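Local coordinates for protein KLLA0E03807p (Kluyveromyces lactis, PDB 3SQI) that probably binds centromeric DNA, as the DNA-binding portion of Ndc10, which serves as a platform for inner kinetochore assembly in budding yeast, at residues A[111-124]-A[388-400]. Residues are numbered along the deposited sequence; the frame is centred on the assembly and turned at random.
Sequences QKISINLWNPSTDS and EHLLAQLIDKTGT
Ile-115 packs against Leu-390 of the short helix 388-391, its CB and CG1 lying on Leu-390 CD2 and its CG1 facing Leu-394 CG. The side chains of Ile-115 and Leu-390 run antiparallel past one another, whereas that of Leu-394 lies roughly perpendicular to Ile-115. CG1 stands anti to the backbone N (chi1 -169°), which points it out from helix 107-118 toward these leucines. Beside this apolar patch, the amide of Asn-116 grips the backbone where the beta turn Leu-391 to Leu-394 closes: Gln-393 O within it and Ile-395 N just after it. Its ND2 donates to Gln-393 O (3.1 Å), a bond well out of the carbonyl plane, while its OD1 accepts from Ile-395 N at 3.1 Å and in the plane of its own carbonyl. The two bonds hold the amide against Leu-394, whose CB packs on it. The bent chain of Lys-112 lays its CD and CE over Gln-393 O. Farther back along the helix, Gln-393 NE2 donates to Gln-111 OE1 (3.3 Å) with the two amides nearly coplanar, 12° apart. Beyond the helix, Asn-119 OD1 accepts from Ser-121 N in an Asx turn, and the same oxygen rests against Thr-398 CG2. The loop then wraps Asp-396: Tyr-258 OH of helix 245-259 is hydrogen-bonded to OD2, Ser-124 OG donates to the same oxygen on its syn side (3.2 Å), and Asp-123 N and Ser-124 N add weak bonds. This gathering may offset the nearby carboxylate of Asp-123. The contact thus fastens segment 388-400, close to the end of the modelled chain, along the C-terminal half of helix 107-118 and the loop after it, while Ile-113 and Leu-117 pack on helix 245-259 and Trp-118 on helices 133-149 and 198-210.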
# COMPACT_ATOMS: atom_id res chain seq x y z
N GLN A 111 -0.37 13.56 -3.77
CA GLN A 111 -1.55 14.41 -3.95
C GLN A 111 -1.50 15.12 -5.28
O GLN A 111 -2.31 14.85 -6.18
CB GLN A 111 -1.63 15.46 -2.84
CG GLN A 111 -1.70 14.92 -1.42
CD GLN A 111 -1.82 16.04 -0.40
OE1 GLN A 111 -1.76 17.22 -0.74
NE2 GLN A 111 -2.01 15.67 0.87
N LYS A 112 -0.51 16.00 -5.44
CA LYS A 112 -0.42 16.79 -6.66
C LYS A 112 -0.65 15.96 -7.92
O LYS A 112 -1.33 16.42 -8.83
CB LYS A 112 0.91 17.54 -6.74
CG LYS A 112 1.19 18.13 -8.11
CD LYS A 112 0.40 19.40 -8.33
CE LYS A 112 0.80 20.07 -9.63
NZ LYS A 112 2.26 20.36 -9.66
N ILE A 113 -0.12 14.74 -7.95
CA ILE A 113 -0.35 13.89 -9.10
C ILE A 113 -1.77 13.31 -9.12
O ILE A 113 -2.53 13.50 -10.08
CB ILE A 113 0.66 12.73 -9.22
CG1 ILE A 113 2.01 13.23 -9.74
CG2 ILE A 113 0.12 11.68 -10.17
CD1 ILE A 113 2.66 12.32 -10.79
N SER A 114 -2.10 12.55 -8.07
CA SER A 114 -3.23 11.63 -8.12
C SER A 114 -4.39 12.40 -8.73
O SER A 114 -4.91 12.06 -9.80
CB SER A 114 -3.57 11.11 -6.74
OG SER A 114 -2.43 10.63 -6.08
N ILE A 115 -4.71 13.52 -8.10
CA ILE A 115 -5.79 14.41 -8.54
C ILE A 115 -5.80 14.66 -10.06
O ILE A 115 -6.77 14.34 -10.75
CB ILE A 115 -5.71 15.75 -7.79
CG1 ILE A 115 -6.95 16.59 -8.01
CG2 ILE A 115 -4.43 16.51 -8.14
CD1 ILE A 115 -6.77 18.01 -7.54
N ASN A 116 -4.73 15.25 -10.56
CA ASN A 116 -4.59 15.52 -12.00
C ASN A 116 -4.83 14.29 -12.88
O ASN A 116 -5.37 14.40 -13.98
CB ASN A 116 -3.21 16.10 -12.32
CG ASN A 116 -3.02 17.50 -11.80
OD1 ASN A 116 -3.30 18.48 -12.50
ND2 ASN A 116 -2.55 17.62 -10.57
N LEU A 117 -4.39 13.12 -12.41
CA LEU A 117 -4.60 11.88 -13.17
C LEU A 117 -6.03 11.34 -13.08
O LEU A 117 -6.47 10.58 -13.94
CB LEU A 117 -3.57 10.82 -12.78
CG LEU A 117 -2.31 10.87 -13.64
CD1 LEU A 117 -1.55 9.54 -13.59
CD2 LEU A 117 -2.68 11.19 -15.06
N TRP A 118 -6.76 11.74 -12.04
CA TRP A 118 -8.19 11.47 -11.96
C TRP A 118 -8.95 12.39 -12.91
O TRP A 118 -9.90 11.96 -13.57
CB TRP A 118 -8.71 11.65 -10.53
CG TRP A 118 -8.39 10.51 -9.60
CD1 TRP A 118 -7.45 10.50 -8.62
CD2 TRP A 118 -9.01 9.23 -9.58
NE1 TRP A 118 -7.45 9.28 -7.98
CE2 TRP A 118 -8.40 8.48 -8.56
CE3 TRP A 118 -10.03 8.63 -10.34
CZ2 TRP A 118 -8.77 7.17 -8.27
CZ3 TRP A 118 -10.40 7.33 -10.05
CH2 TRP A 118 -9.77 6.61 -9.02
N ASN A 119 -8.53 13.65 -13.00
CA ASN A 119 -9.25 14.66 -13.78
C ASN A 119 -9.45 14.23 -15.23
O ASN A 119 -8.49 14.09 -15.98
CB ASN A 119 -8.52 16.00 -13.71
CG ASN A 119 -9.18 17.08 -14.55
OD1 ASN A 119 -10.33 16.96 -14.99
ND2 ASN A 119 -8.45 18.17 -14.78
N PRO A 120 -10.72 14.04 -15.62
CA PRO A 120 -11.08 13.46 -16.91
C PRO A 120 -10.76 14.39 -18.07
O PRO A 120 -10.50 13.91 -19.17
CB PRO A 120 -12.59 13.26 -16.79
CG PRO A 120 -13.01 14.28 -15.81
CD PRO A 120 -11.91 14.36 -14.82
N SER A 121 -10.77 15.70 -17.82
CA SER A 121 -10.42 16.63 -18.88
C SER A 121 -9.09 17.32 -18.61
O SER A 121 -8.98 18.22 -17.77
CB SER A 121 -11.54 17.67 -19.09
OG SER A 121 -12.04 18.15 -17.86
N THR A 122 -8.07 16.90 -19.35
CA THR A 122 -6.76 17.52 -19.27
C THR A 122 -6.49 18.16 -20.61
O THR A 122 -6.18 17.48 -21.59
CB THR A 122 -5.67 16.48 -18.97
OG1 THR A 122 -5.82 15.38 -19.88
CG2 THR A 122 -5.77 15.97 -17.52
N ASP A 123 -6.59 19.49 -20.65
CA ASP A 123 -6.46 20.23 -21.90
C ASP A 123 -5.01 20.49 -22.26
O ASP A 123 -4.61 20.35 -23.42
CB ASP A 123 -7.22 21.56 -21.79
CG ASP A 123 -8.52 21.41 -21.02
OD1 ASP A 123 -9.54 21.01 -21.63
OD2 ASP A 123 -8.53 21.69 -19.80
N SER A 124 -4.22 20.86 -21.26
CA SER A 124 -2.82 21.21 -21.45
C SER A 124 -2.02 20.01 -21.93
O SER A 124 -0.85 20.14 -22.30
CB SER A 124 -2.24 21.74 -20.14
OG SER A 124 -3.15 22.60 -19.49
N GLU A 388 -11.16 20.30 -0.78
CA GLU A 388 -10.76 21.56 -1.39
C GLU A 388 -9.28 21.54 -1.72
O GLU A 388 -8.88 21.50 -2.89
CB GLU A 388 -11.01 22.71 -0.41
CG GLU A 388 -12.10 23.67 -0.82
CD GLU A 388 -13.47 23.04 -0.78
OE1 GLU A 388 -13.58 21.90 -0.27
OE2 GLU A 388 -14.44 23.67 -1.26
N HIS A 389 -8.47 21.54 -0.67
CA HIS A 389 -7.02 21.68 -0.78
C HIS A 389 -6.47 20.74 -1.84
O HIS A 389 -5.66 21.14 -2.68
CB HIS A 389 -6.38 21.41 0.58
CG HIS A 389 -7.15 21.97 1.73
ND1 HIS A 389 -8.29 21.38 2.22
CD2 HIS A 389 -6.95 23.09 2.47
CE1 HIS A 389 -8.76 22.10 3.23
NE2 HIS A 389 -7.97 23.14 3.39
N LEU A 390 -6.92 19.50 -1.82
CA LEU A 390 -6.54 18.53 -2.83
C LEU A 390 -6.82 19.10 -4.23
O LEU A 390 -5.92 19.18 -5.06
CB LEU A 390 -7.32 17.22 -2.63
CG LEU A 390 -6.73 15.93 -3.21
CD1 LEU A 390 -7.69 14.76 -3.02
CD2 LEU A 390 -6.40 16.10 -4.68
N LEU A 391 -8.06 19.53 -4.46
CA LEU A 391 -8.45 20.09 -5.75
C LEU A 391 -7.60 21.28 -6.19
O LEU A 391 -7.35 21.47 -7.38
CB LEU A 391 -9.93 20.49 -5.74
CG LEU A 391 -10.98 19.38 -5.66
CD1 LEU A 391 -12.36 19.99 -5.55
CD2 LEU A 391 -10.89 18.44 -6.85
N ALA A 392 -7.14 22.07 -5.22
CA ALA A 392 -6.34 23.25 -5.54
C ALA A 392 -5.06 22.89 -6.29
O ALA A 392 -4.37 23.76 -6.83
CB ALA A 392 -6.01 24.03 -4.27
N GLN A 393 -4.74 21.60 -6.33
CA GLN A 393 -3.47 21.11 -6.85
C GLN A 393 -3.45 20.70 -8.34
O GLN A 393 -2.44 20.18 -8.81
CB GLN A 393 -2.93 19.97 -5.98
CG GLN A 393 -1.93 20.43 -4.93
CD GLN A 393 -1.81 19.44 -3.79
OE1 GLN A 393 -1.75 18.23 -4.01
NE2 GLN A 393 -1.79 19.94 -2.56
N LEU A 394 -4.55 20.90 -9.06
CA LEU A 394 -4.58 20.54 -10.48
C LEU A 394 -4.48 21.75 -11.42
O LEU A 394 -4.92 22.85 -11.07
CB LEU A 394 -5.79 19.65 -10.84
CG LEU A 394 -7.19 19.88 -10.27
CD1 LEU A 394 -7.58 21.33 -10.37
CD2 LEU A 394 -8.22 19.02 -10.96
N ILE A 395 -3.86 21.55 -12.58
CA ILE A 395 -3.57 22.65 -13.50
C ILE A 395 -4.61 22.88 -14.61
O ILE A 395 -4.44 23.76 -15.46
CB ILE A 395 -2.15 22.52 -14.12
CG1 ILE A 395 -1.95 21.11 -14.69
CG2 ILE A 395 -1.09 22.79 -13.06
CD1 ILE A 395 -1.27 20.18 -13.71
N ASP A 396 -5.68 22.09 -14.59
CA ASP A 396 -6.85 22.39 -15.41
C ASP A 396 -8.10 22.40 -14.53
O ASP A 396 -8.56 21.35 -14.06
CB ASP A 396 -7.02 21.35 -16.52
CG ASP A 396 -6.14 21.64 -17.72
OD1 ASP A 396 -6.17 22.78 -18.23
OD2 ASP A 396 -5.42 20.72 -18.16
N LYS A 397 -8.67 23.58 -14.33
CA LYS A 397 -9.90 23.70 -13.57
C LYS A 397 -11.02 23.22 -14.47
O LYS A 397 -11.05 23.54 -15.66
CB LYS A 397 -10.15 25.15 -13.16
CG LYS A 397 -10.59 26.05 -14.29
CD LYS A 397 -10.12 27.50 -14.10
CE LYS A 397 -11.00 28.29 -13.14
NZ LYS A 397 -10.68 29.74 -13.20
N THR A 398 -11.92 22.42 -13.92
CA THR A 398 -13.00 21.85 -14.71
C THR A 398 -14.18 22.82 -14.85
O THR A 398 -14.08 23.99 -14.49
CB THR A 398 -13.48 20.50 -14.12
OG1 THR A 398 -13.64 20.61 -12.70
CG2 THR A 398 -12.46 19.40 -14.42
N GLY A 399 -15.28 22.33 -15.40
CA GLY A 399 -16.50 23.12 -15.51
C GLY A 399 -17.03 23.47 -14.13
O GLY A 399 -17.70 24.48 -13.96
N THR A 400 -16.72 22.63 -13.15
CA THR A 400 -17.10 22.88 -11.77
C THR A 400 -15.91 23.41 -10.97
O THR A 400 -14.96 22.68 -10.68
CB THR A 400 -17.62 21.60 -11.07
OG1 THR A 400 -16.73 20.51 -11.33
CG2 THR A 400 -19.01 21.24 -11.59